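Local coordinates for protein 5,10-methylenetetrahydromethanopterin reductase (Methanopyrus kandleri, PDB 1EZW) that catalyses the reversible, coenzyme F420-dependent reduction of methylene-tetrahydromethanopterin to methyl-tetrahydromethanopterin, a step in the formation of methane from carbon dioxide, at residues A[137-142]-A[171-176]; A[131-136]-A[150-155]; A[232-237]-A[336-341]. All coordinates share one frame; numbering follows the deposited sequence.

Contact 1: residues A[137-142]-A[171-176]; sequences VIYQYL and IPFYMG
Tyr139 and Leu142 pack against Ile171 and Phe173 in a mostly apolar, buried helix-to-strand contact with one short hydrogen bond in it, where the C-terminal end of helix 127-142 lies against the entry to strand 173-176. The bond runs from the phenol of Tyr139 to the backbone: OH donates to Ile171 O at 2.6 Å. The hydroxyl stands well above the carbonyl plane, about 45° out of it, with a C=O...donor angle of 135°. At its first torsion the tyrosine has CG beside its own backbone N and anti to the carbonyl carbon (chi1 -77°). Ile171 O and Phe173 CD1 both meet the ring at its edge, near its plane. Next to the bond, Tyr139 OH sits 3.3 Å from Phe173 CB, and the rings touch through Tyr139 CE1 and Phe173 CD1 at 3.9 Å. One face of the tyrosine ring is covered toward its rim by Leu142 CD1, from one turn further on in the same helix. That leucine then meets Ile171 at about a right angle, with both CD1 and CD2 lying 3.8 Å from Ile171 CD1. A phenylalanine in place of Tyr139 would probably keep the ring packing but leave the Ile171 carbonyl without this donor, and the loop before the strand less firmly fixed. Ile93, on the neighbouring strand 93-95, touches both Tyr139 and Phe173, while Ile131 and Lys135 of the same helix pack on the Phe173 ring. Parallel strands 93-95 and 173-176 with helix 127-142 between them in the chain make this a beta-alpha-beta crossover, the repeating element of the TIM barrel.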
loop_
_atom_site.group_PDB
_atom_site.type_symbol
_atom_site.label_atom_id
_atom_site.label_comp_id
_atom_site.label_asym_id
_atom_site.label_seq_id
_atom_site.Cartn_x
_atom_site.Cartn_y
_atom_site.Cartn_z
ATOM N N VAL A 137 -25.137 13.046 -13.318
ATOM C CA VAL A 137 -25.192 12.470 -11.981
ATOM C C VAL A 137 -23.809 12.463 -11.317
ATOM O O VAL A 137 -23.661 12.817 -10.145
ATOM C CB VAL A 137 -25.763 11.043 -12.029
ATOM C CG1 VAL A 137 -25.530 10.316 -10.671
ATOM C CG2 VAL A 137 -27.272 11.116 -12.358
ATOM N N ILE A 138 -22.798 12.046 -12.069
ATOM C CA ILE A 138 -21.463 12.033 -11.491
ATOM C C ILE A 138 -21.000 13.390 -11.042
ATOM O O ILE A 138 -20.486 13.527 -9.936
ATOM C CB ILE A 138 -20.446 11.435 -12.504
ATOM C CG1 ILE A 138 -20.773 9.955 -12.728
ATOM C CG2 ILE A 138 -19.008 11.655 -11.986
ATOM C CD1 ILE A 138 -19.872 9.318 -13.836
ATOM N N TYR A 139 -21.180 14.429 -11.867
ATOM C CA TYR A 139 -20.678 15.727 -11.468
ATOM C C TYR A 139 -21.509 16.376 -10.370
ATOM O O TYR A 139 -20.959 17.105 -9.554
ATOM C CB TYR A 139 -20.467 16.609 -12.715
ATOM C CG TYR A 139 -19.174 16.121 -13.386
ATOM C CD1 TYR A 139 -19.185 15.019 -14.254
ATOM C CD2 TYR A 139 -17.954 16.704 -13.051
ATOM C CE1 TYR A 139 -17.983 14.490 -14.790
ATOM C CE2 TYR A 139 -16.728 16.192 -13.578
ATOM C CZ TYR A 139 -16.765 15.091 -14.435
ATOM O OH TYR A 139 -15.601 14.561 -14.948
ATOM N N GLN A 140 -22.814 16.096 -10.322
ATOM C CA GLN A 140 -23.575 16.587 -9.173
ATOM C C GLN A 140 -23.005 15.952 -7.893
ATOM O O GLN A 140 -22.881 16.627 -6.866
ATOM C CB GLN A 140 -25.061 16.243 -9.247
ATOM C CG GLN A 140 -25.847 17.117 -10.267
ATOM C CD GLN A 140 -27.338 16.903 -10.102
ATOM O OE1 GLN A 140 -27.807 16.721 -8.976
ATOM N NE2 GLN A 140 -28.105 16.983 -11.216
ATOM N N TYR A 141 -22.635 14.673 -7.967
ATOM C CA TYR A 141 -22.067 13.942 -6.822
ATOM C C TYR A 141 -20.715 14.560 -6.424
ATOM O O TYR A 141 -20.444 14.810 -5.251
ATOM C CB TYR A 141 -21.901 12.468 -7.229
ATOM C CG TYR A 141 -21.442 11.547 -6.112
ATOM C CD1 TYR A 141 -22.340 10.730 -5.443
ATOM C CD2 TYR A 141 -20.099 11.514 -5.727
ATOM C CE1 TYR A 141 -21.917 9.869 -4.395
ATOM C CE2 TYR A 141 -19.664 10.662 -4.690
ATOM C CZ TYR A 141 -20.572 9.846 -4.035
ATOM O OH TYR A 141 -20.149 8.945 -3.048
ATOM N N LEU A 142 -19.860 14.806 -7.410
ATOM C CA LEU A 142 -18.544 15.405 -7.162
ATOM C C LEU A 142 -18.629 16.844 -6.648
ATOM O O LEU A 142 -17.692 17.323 -5.995
ATOM C CB LEU A 142 -17.688 15.348 -8.439
ATOM C CG LEU A 142 -17.304 13.966 -8.923
ATOM C CD1 LEU A 142 -16.548 14.110 -10.263
ATOM C CD2 LEU A 142 -16.368 13.309 -7.897
ATOM N N ILE A 171 -12.222 16.728 -12.057
ATOM C CA ILE A 171 -11.895 15.394 -12.593
ATOM C C ILE A 171 -12.277 15.373 -14.063
ATOM O O ILE A 171 -13.399 15.737 -14.425
ATOM C CB ILE A 171 -12.694 14.271 -11.853
ATOM C CG1 ILE A 171 -12.220 14.226 -10.407
ATOM C CG2 ILE A 171 -12.464 12.909 -12.540
ATOM C CD1 ILE A 171 -12.916 13.110 -9.560
ATOM N N PRO A 172 -11.347 14.984 -14.943
ATOM C CA PRO A 172 -11.646 14.946 -16.382
ATOM C C PRO A 172 -12.613 13.865 -16.784
ATOM O O PRO A 172 -12.552 12.747 -16.290
ATOM C CB PRO A 172 -10.289 14.714 -17.041
ATOM C CG PRO A 172 -9.266 15.029 -15.990
ATOM C CD PRO A 172 -9.951 14.602 -14.674
ATOM N N PHE A 173 -13.502 14.203 -17.720
ATOM C CA PHE A 173 -14.469 13.265 -18.218
ATOM C C PHE A 173 -14.135 12.913 -19.654
ATOM O O PHE A 173 -14.231 13.759 -20.543
ATOM C CB PHE A 173 -15.886 13.888 -18.192
ATOM C CG PHE A 173 -16.976 12.935 -18.587
ATOM C CD1 PHE A 173 -17.397 11.906 -17.719
ATOM C CD2 PHE A 173 -17.610 13.064 -19.826
ATOM C CE1 PHE A 173 -18.423 11.032 -18.071
ATOM C CE2 PHE A 173 -18.641 12.184 -20.187
ATOM C CZ PHE A 173 -19.057 11.171 -19.327
ATOM N N TYR A 174 -13.712 11.681 -19.891
ATOM C CA TYR A 174 -13.414 11.242 -21.255
ATOM C C TYR A 174 -14.501 10.297 -21.734
ATOM O O TYR A 174 -14.964 9.439 -20.994
ATOM C CB TYR A 174 -12.069 10.462 -21.287
ATOM C CG TYR A 174 -10.839 11.323 -21.230
ATOM C CD1 TYR A 174 -10.539 12.106 -20.112
ATOM C CD2 TYR A 174 -9.957 11.360 -22.315
ATOM C CE1 TYR A 174 -9.399 12.903 -20.066
ATOM C CE2 TYR A 174 -8.803 12.163 -22.295
ATOM C CZ TYR A 174 -8.529 12.936 -21.161
ATOM O OH TYR A 174 -7.449 13.764 -21.044
ATOM N N MET A 175 -14.925 10.433 -22.988
ATOM C CA MET A 175 -15.922 9.545 -23.521
ATOM C C MET A 175 -15.392 8.632 -24.605
ATOM O O MET A 175 -14.689 9.093 -25.503
ATOM C CB MET A 175 -17.031 10.368 -24.171
ATOM C CG MET A 175 -18.128 10.696 -23.280
ATOM S SD MET A 175 -19.432 11.508 -24.330
ATOM C CE MET A 175 -19.892 10.548 -25.257
ATOM N N GLY A 176 -15.740 7.360 -24.550
ATOM C CA GLY A 176 -15.348 6.475 -25.627
ATOM C C GLY A 176 -16.248 6.842 -26.817
ATOM O O GLY A 176 -17.429 7.146 -26.636
#

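Contact 2: residues A[131-136]-A[150-155]; sequences IREVKE and EGKYVK
Glu133, on the helix of a beta-alpha unit of the barrel, grips the loop 150-155 by its backbone: the carboxylate accepts three successive N-H groups. OE1 takes Lys152 N at 2.7 Å, and OE2 takes Tyr153 N, also at 2.7 Å. Both donors come in on the syn sides, modestly out of the carboxylate plane, by 19° and 24°. A third bond, from Val154 N to OE2 at 3.1 Å, arrives nearly along the C-O axis, so OE2 holds two donors. Beyond CG the chain is extended (chi2 -171°), which carries CD out toward the loop. With three bonds this buried carboxylate is likely to be well stabilised as the anion, and they would restrict its rotation.

The loop belongs to the long connection that leads from the end of helix 127-142 to strand 173-176, and here it doubles back over the helix it has just left. It is tightened by its own bond from Gly151 N to Val154 O, 2.8 Å. Gly151 CA lies 3.5 Å from Glu133 OE1; a side chain there would run into the carboxylate carbon. Val154 CG1 packs on Glu133 CB at 3.9 Å. In one of its two modelled conformers the Tyr153 ring has its edge toward OE2 and meets Val134 CG2 obliquely, its hydroxyl bonding to Pro68 O; these ring details are less certain. Pro73 of helix 73-86 touches both Val134 and Val154.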
loop_
_atom_site.group_PDB
_atom_site.type_symbol
_atom_site.label_atom_id
_atom_site.label_comp_id
_atom_site.label_asym_id
_atom_site.label_seq_id
_atom_site.Cartn_x
_atom_site.Cartn_y
_atom_site.Cartn_z
ATOM N N ILE A 131 -25.277 8.282 -21.510
ATOM C CA ILE A 131 -23.973 8.818 -21.120
ATOM C C ILE A 131 -24.098 10.269 -20.649
ATOM O O ILE A 131 -23.471 10.675 -19.682
ATOM C CB ILE A 131 -22.949 8.667 -22.274
ATOM C CG1 ILE A 131 -22.625 7.172 -22.462
ATOM C CG2 ILE A 131 -21.639 9.496 -21.927
ATOM C CD1 ILE A 131 -21.725 6.848 -23.658
ATOM N N ARG A 132 -24.906 11.090 -21.335
ATOM C CA ARG A 132 -25.088 12.456 -20.867
ATOM C C ARG A 132 -25.657 12.458 -19.437
ATOM O O ARG A 132 -25.272 13.287 -18.618
ATOM C CB ARG A 132 -26.104 13.193 -21.773
ATOM C CG ARG A 132 -25.602 13.518 -23.145
ATOM C CD ARG A 132 -26.793 14.103 -23.949
ATOM N NE ARG A 132 -26.402 14.482 -25.300
ATOM C CZ ARG A 132 -25.829 15.636 -25.626
ATOM N NH1 ARG A 132 -25.517 15.869 -26.903
ATOM N NH2 ARG A 132 -25.575 16.557 -24.706
ATOM N N GLU A 133 -26.608 11.572 -19.174
ATOM C CA GLU A 133 -27.258 11.531 -17.862
ATOM C C GLU A 133 -26.294 11.045 -16.796
ATOM O O GLU A 133 -26.249 11.618 -15.710
ATOM C CB GLU A 133 -28.508 10.650 -17.883
ATOM C CG GLU A 133 -29.587 11.272 -18.834
ATOM C CD GLU A 133 -30.921 10.598 -18.757
ATOM O OE1 GLU A 133 -31.811 10.989 -19.564
ATOM O OE2 GLU A 133 -31.135 9.697 -17.919
ATOM N N VAL A 134 -25.538 10.008 -17.109
ATOM C CA VAL A 134 -24.572 9.524 -16.112
ATOM C C VAL A 134 -23.591 10.645 -15.818
ATOM O O VAL A 134 -23.180 10.836 -14.668
ATOM C CB VAL A 134 -23.774 8.287 -16.576
ATOM C CG1 VAL A 134 -22.755 7.899 -15.478
ATOM C CG2 VAL A 134 -24.683 7.144 -16.808
ATOM N N LYS A 135 -23.168 11.392 -16.844
ATOM C CA LYS A 135 -22.259 12.489 -16.581
ATOM C C LYS A 135 -22.877 13.503 -15.600
ATOM O O LYS A 135 -22.214 13.949 -14.647
ATOM C CB LYS A 135 -21.862 13.201 -17.888
ATOM C CG LYS A 135 -20.780 14.216 -17.611
ATOM C CD LYS A 135 -20.616 15.268 -18.701
ATOM C CE LYS A 135 -19.548 16.283 -18.275
ATOM N NZ LYS A 135 -19.609 17.603 -18.978
ATOM N N GLU A 136 -24.134 13.904 -15.826
ATOM C CA GLU A 136 -24.754 14.859 -14.904
ATOM C C GLU A 136 -24.801 14.317 -13.474
ATOM O O GLU A 136 -24.548 15.054 -12.528
ATOM C CB GLU A 136 -26.172 15.231 -15.353
ATOM C CG GLU A 136 -26.177 16.018 -16.626
ATOM C CD GLU A 136 -25.363 17.288 -16.519
ATOM O OE1 GLU A 136 -24.611 17.570 -17.471
ATOM O OE2 GLU A 136 -25.468 18.006 -15.492
ATOM N N GLU A 150 -33.676 13.843 -12.793
ATOM C CA GLU A 150 -34.719 13.033 -13.378
ATOM C C GLU A 150 -34.526 13.020 -14.884
ATOM O O GLU A 150 -34.854 13.989 -15.568
ATOM C CB GLU A 150 -36.100 13.594 -13.021
ATOM C CG GLU A 150 -37.211 12.816 -13.707
ATOM C CD GLU A 150 -38.595 13.102 -13.135
ATOM O OE1 GLU A 150 -39.578 12.582 -13.713
ATOM O OE2 GLU A 150 -38.697 13.820 -12.108
ATOM N N GLY A 151 -33.992 11.927 -15.409
ATOM C CA GLY A 151 -33.769 11.866 -16.842
ATOM C C GLY A 151 -34.571 10.712 -17.386
ATOM O O GLY A 151 -35.463 10.203 -16.696
ATOM N N LYS A 152 -34.258 10.284 -18.606
ATOM C CA LYS A 152 -34.933 9.162 -19.241
ATOM C C LYS A 152 -34.334 7.831 -18.832
ATOM O O LYS A 152 -35.013 6.818 -18.823
ATOM C CB LYS A 152 -34.792 9.212 -20.779
ATOM C CG LYS A 152 -35.231 10.495 -21.487
ATOM C CD LYS A 152 -34.828 10.439 -23.002
ATOM C CE LYS A 152 -35.786 9.607 -23.921
ATOM N NZ LYS A 152 -35.980 8.130 -23.715
ATOM N N TYR A 153 -33.038 7.812 -18.505
ATOM C CA TYR A 153 -32.362 6.557 -18.149
ATOM C C TYR A 153 -32.135 6.429 -16.638
ATOM O O TYR A 153 -32.077 5.332 -16.113
ATOM C CB TYR A 153 -31.035 6.452 -18.952
ATOM C CG TYR A 153 -29.800 6.035 -18.156
ATOM C CD1 TYR A 153 -29.403 4.693 -18.067
ATOM C CD2 TYR A 153 -29.055 6.993 -17.471
ATOM C CE1 TYR A 153 -28.282 4.325 -17.309
ATOM C CE2 TYR A 153 -27.926 6.625 -16.703
ATOM C CZ TYR A 153 -27.558 5.305 -16.634
ATOM O OH TYR A 153 -26.453 4.979 -15.848
ATOM N N VAL A 154 -32.033 7.548 -15.939
ATOM C CA VAL A 154 -31.869 7.468 -14.496
ATOM C C VAL A 154 -32.712 8.548 -13.854
ATOM O O VAL A 154 -32.756 9.691 -14.328
ATOM C CB VAL A 154 -30.355 7.634 -14.051
ATOM C CG1 VAL A 154 -29.769 8.964 -14.542
ATOM C CG2 VAL A 154 -30.278 7.556 -12.542
ATOM N N LYS A 155 -33.413 8.167 -12.792
ATOM C CA LYS A 155 -34.188 9.114 -12.010
ATOM C C LYS A 155 -33.803 8.843 -10.559
ATOM O O LYS A 155 -33.996 7.757 -10.052
ATOM C CB LYS A 155 -35.707 8.935 -12.207
ATOM C CG LYS A 155 -36.491 9.904 -11.306
ATOM C CD LYS A 155 -38.025 9.737 -11.486
ATOM C CE LYS A 155 -38.764 10.661 -10.501
ATOM N NZ LYS A 155 -40.229 10.710 -10.765
#

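Contact 3: residues A[232-237]-A[336-341]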
loop_
_atom_site.group_PDB
_atom_site.type_symbol
_atom_site.label_atom_id
_atom_site.label_comp_id
_atom_site.label_asym_id
_atom_site.label_seq_id
_atom_site.Cartn_x
_atom_site.Cartn_y
_atom_site.Cartn_z
ATOM N N PHE A 232 -0.461 -1.212 -29.883
ATOM C CA PHE A 232 0.877 -0.638 -29.963
ATOM C C PHE A 232 1.929 -1.696 -29.734
ATOM O O PHE A 232 1.761 -2.554 -28.848
ATOM C CB PHE A 232 0.961 0.433 -28.858
ATOM C CG PHE A 232 2.139 1.329 -28.928
ATOM C CD1 PHE A 232 2.005 2.617 -29.435
ATOM C CD2 PHE A 232 3.351 0.944 -28.374
ATOM C CE1 PHE A 232 3.073 3.525 -29.378
ATOM C CE2 PHE A 232 4.429 1.839 -28.315
ATOM C CZ PHE A 232 4.293 3.117 -28.807
ATOM N N SER A 233 3.012 -1.653 -30.512
ATOM C CA SER A 233 4.071 -2.646 -30.288
ATOM C C SER A 233 5.427 -2.075 -30.647
ATOM O O SER A 233 5.674 -1.723 -31.813
ATOM C CB SER A 233 3.804 -3.928 -31.076
ATOM O OG SER A 233 4.672 -4.983 -30.612
ATOM N N ILE A 234 6.309 -1.985 -29.655
ATOM C CA ILE A 234 7.618 -1.412 -29.880
ATOM C C ILE A 234 8.729 -2.323 -29.362
ATOM O O ILE A 234 8.611 -2.941 -28.301
ATOM C CB ILE A 234 7.702 -0.004 -29.236
ATOM C CG1 ILE A 234 8.933 0.751 -29.749
ATOM C CG2 ILE A 234 7.711 -0.135 -27.663
ATOM C CD1 ILE A 234 9.077 2.162 -29.204
ATOM N N ASP A 235 9.811 -2.405 -30.140
ATOM C CA ASP A 235 10.955 -3.243 -29.768
ATOM C C ASP A 235 12.147 -2.723 -30.564
ATOM O O ASP A 235 11.958 -2.121 -31.623
ATOM C CB ASP A 235 10.644 -4.697 -30.147
ATOM C CG ASP A 235 11.664 -5.693 -29.587
ATOM O OD1 ASP A 235 12.804 -5.772 -30.109
ATOM O OD2 ASP A 235 11.301 -6.397 -28.605
ATOM N N LYS A 236 13.361 -2.911 -30.063
ATOM C CA LYS A 236 14.522 -2.449 -30.823
ATOM C C LYS A 236 14.611 -3.255 -32.130
ATOM O O LYS A 236 15.236 -2.817 -33.088
ATOM C CB LYS A 236 15.801 -2.596 -29.989
ATOM C CG LYS A 236 16.040 -4.005 -29.496
ATOM C CD LYS A 236 17.245 -4.069 -28.541
ATOM C CE LYS A 236 17.580 -5.513 -28.174
ATOM N NZ LYS A 236 16.384 -6.206 -27.606
ATOM N N ASP A 237 13.985 -4.427 -32.158
ATOM C CA ASP A 237 13.948 -5.284 -33.340
ATOM C C ASP A 237 12.560 -5.077 -33.968
ATOM O O ASP A 237 11.560 -5.642 -33.512
ATOM C CB ASP A 237 14.100 -6.760 -32.947
ATOM C CG ASP A 237 14.035 -7.709 -34.150
ATOM O OD1 ASP A 237 13.267 -7.447 -35.087
ATOM O OD2 ASP A 237 14.723 -8.754 -34.132
ATOM N N ILE A 336 7.590 -0.386 -22.408
ATOM C CA ILE A 336 7.278 0.874 -21.777
ATOM C C ILE A 336 8.531 1.730 -21.614
ATOM O O ILE A 336 8.505 2.937 -21.814
ATOM C CB ILE A 336 6.612 0.614 -20.375
ATOM C CG1 ILE A 336 5.238 -0.029 -20.601
ATOM C CG2 ILE A 336 6.521 1.929 -19.557
ATOM C CD1 ILE A 336 4.603 -0.651 -19.321
ATOM N N GLU A 337 9.631 1.093 -21.209
ATOM C CA GLU A 337 10.882 1.812 -21.014
ATOM C C GLU A 337 11.419 2.342 -22.353
ATOM O O GLU A 337 11.965 3.443 -22.411
ATOM C CB GLU A 337 11.898 0.871 -20.335
ATOM C CG GLU A 337 11.500 0.583 -18.879
ATOM C CD GLU A 337 12.458 -0.346 -18.183
ATOM O OE1 GLU A 337 12.949 -1.303 -18.843
ATOM O OE2 GLU A 337 12.692 -0.133 -16.981
ATOM N N LEU A 338 11.251 1.556 -23.406
ATOM C CA LEU A 338 11.722 1.980 -24.734
ATOM C C LEU A 338 10.898 3.211 -25.161
ATOM O O LEU A 338 11.425 4.195 -25.706
ATOM C CB LEU A 338 11.598 0.789 -25.696
ATOM C CG LEU A 338 12.300 0.920 -27.040
ATOM C CD1 LEU A 338 13.753 1.399 -26.826
ATOM C CD2 LEU A 338 12.223 -0.410 -27.749
ATOM N N VAL A 339 9.600 3.224 -24.863
ATOM C CA VAL A 339 8.816 4.426 -25.157
ATOM C C VAL A 339 9.323 5.623 -24.327
ATOM O O VAL A 339 9.505 6.723 -24.843
ATOM C CB VAL A 339 7.286 4.205 -24.858
ATOM C CG1 VAL A 339 6.494 5.553 -24.994
ATOM C CG2 VAL A 339 6.727 3.188 -25.793
ATOM N N GLY A 340 9.562 5.429 -23.024
ATOM C CA GLY A 340 10.013 6.554 -22.219
ATOM C C GLY A 340 11.396 7.072 -22.630
ATOM O O GLY A 340 11.651 8.275 -22.583
ATOM N N GLN A 341 12.272 6.166 -23.046
ATOM C CA GLN A 341 13.645 6.544 -23.435
ATOM C C GLN A 341 13.835 7.010 -24.866
ATOM O O GLN A 341 14.660 7.902 -25.093
ATOM C CB GLN A 341 14.594 5.369 -23.217
ATOM C CG GLN A 341 14.893 5.049 -21.752
ATOM C CD GLN A 341 15.695 6.155 -21.080
ATOM O OE1 GLN A 341 15.198 6.867 -20.205
ATOM N NE2 GLN A 341 16.941 6.319 -21.511
#
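Apolar side chains carry most of this contact, with Ile234 and Phe232 of the strand facing Leu338 and Val339 of the helix. Ile234 is shared between the two helix residues. Its CG1 branch, anti to the backbone N (chi1 -166°), meets Leu338 CD2 at 4.0 Å and carries CD1 to within 4.1 Å of Leu338 CG, while its other branch, CG2, meets Val339 CG2 at 3.9 Å. The same Val339 methyl also reaches the far end of the phenylalanine, lying 3.7 Å from Phe232 CE2 and 3.9 Å from CZ. Each of these three pairs meets obliquely.

The second kind of contact is a methyl against the main chain: Leu338 CD2 rests on the peptide that follows the strand, 3.6 Å from both Asp235 C and Lys236 N.

Strand 232-234 lies outside the eight-stranded barrel sheet. It comes just after barrel strand 225-229 and pairs in parallel with 300-302. Its axis runs at 79° to that of segment 336-341, 9.1 Å away at closest approach. Helix 332-342 follows the last barrel strand, 321-324, and Val307 of helix 304-316 also touches Phe232 and Ile234.

Polar bonds shape the strand's exit. Asp235 OD1 accepts from Asp237 N at 2.7 Å through its anti lone pair, closing an Asx turn, with a fairly straight N-H...O angle of 162°. Asp237 in turn is the N-cap of helix 238-254, where its OD1 takes Lys240 N. On helix 332-342, Glu337 forms a salt bridge with Lys15 of the third subunit.

Overall arrangement
Contacts 1 and 2 are neighbours, their centres 12 Å apart, and both use helix 127-142: its middle meets loop 150-155, its C-terminal end the approach to strand 173-176. Their segments alternate along the chain and they touch, with Met175 packed on Ile131, and Val137 on Val154. Together they fix this helix to the barrel on one face and to its own return connection on another. Contact 3 comes later in the chain and on the opposite side of its centre, about 33 Å from contact 1 and 41 Å from contact 2, centre to centre. There it joins a strand outside the eight-stranded sheet to helix 332-342, near the chain's end.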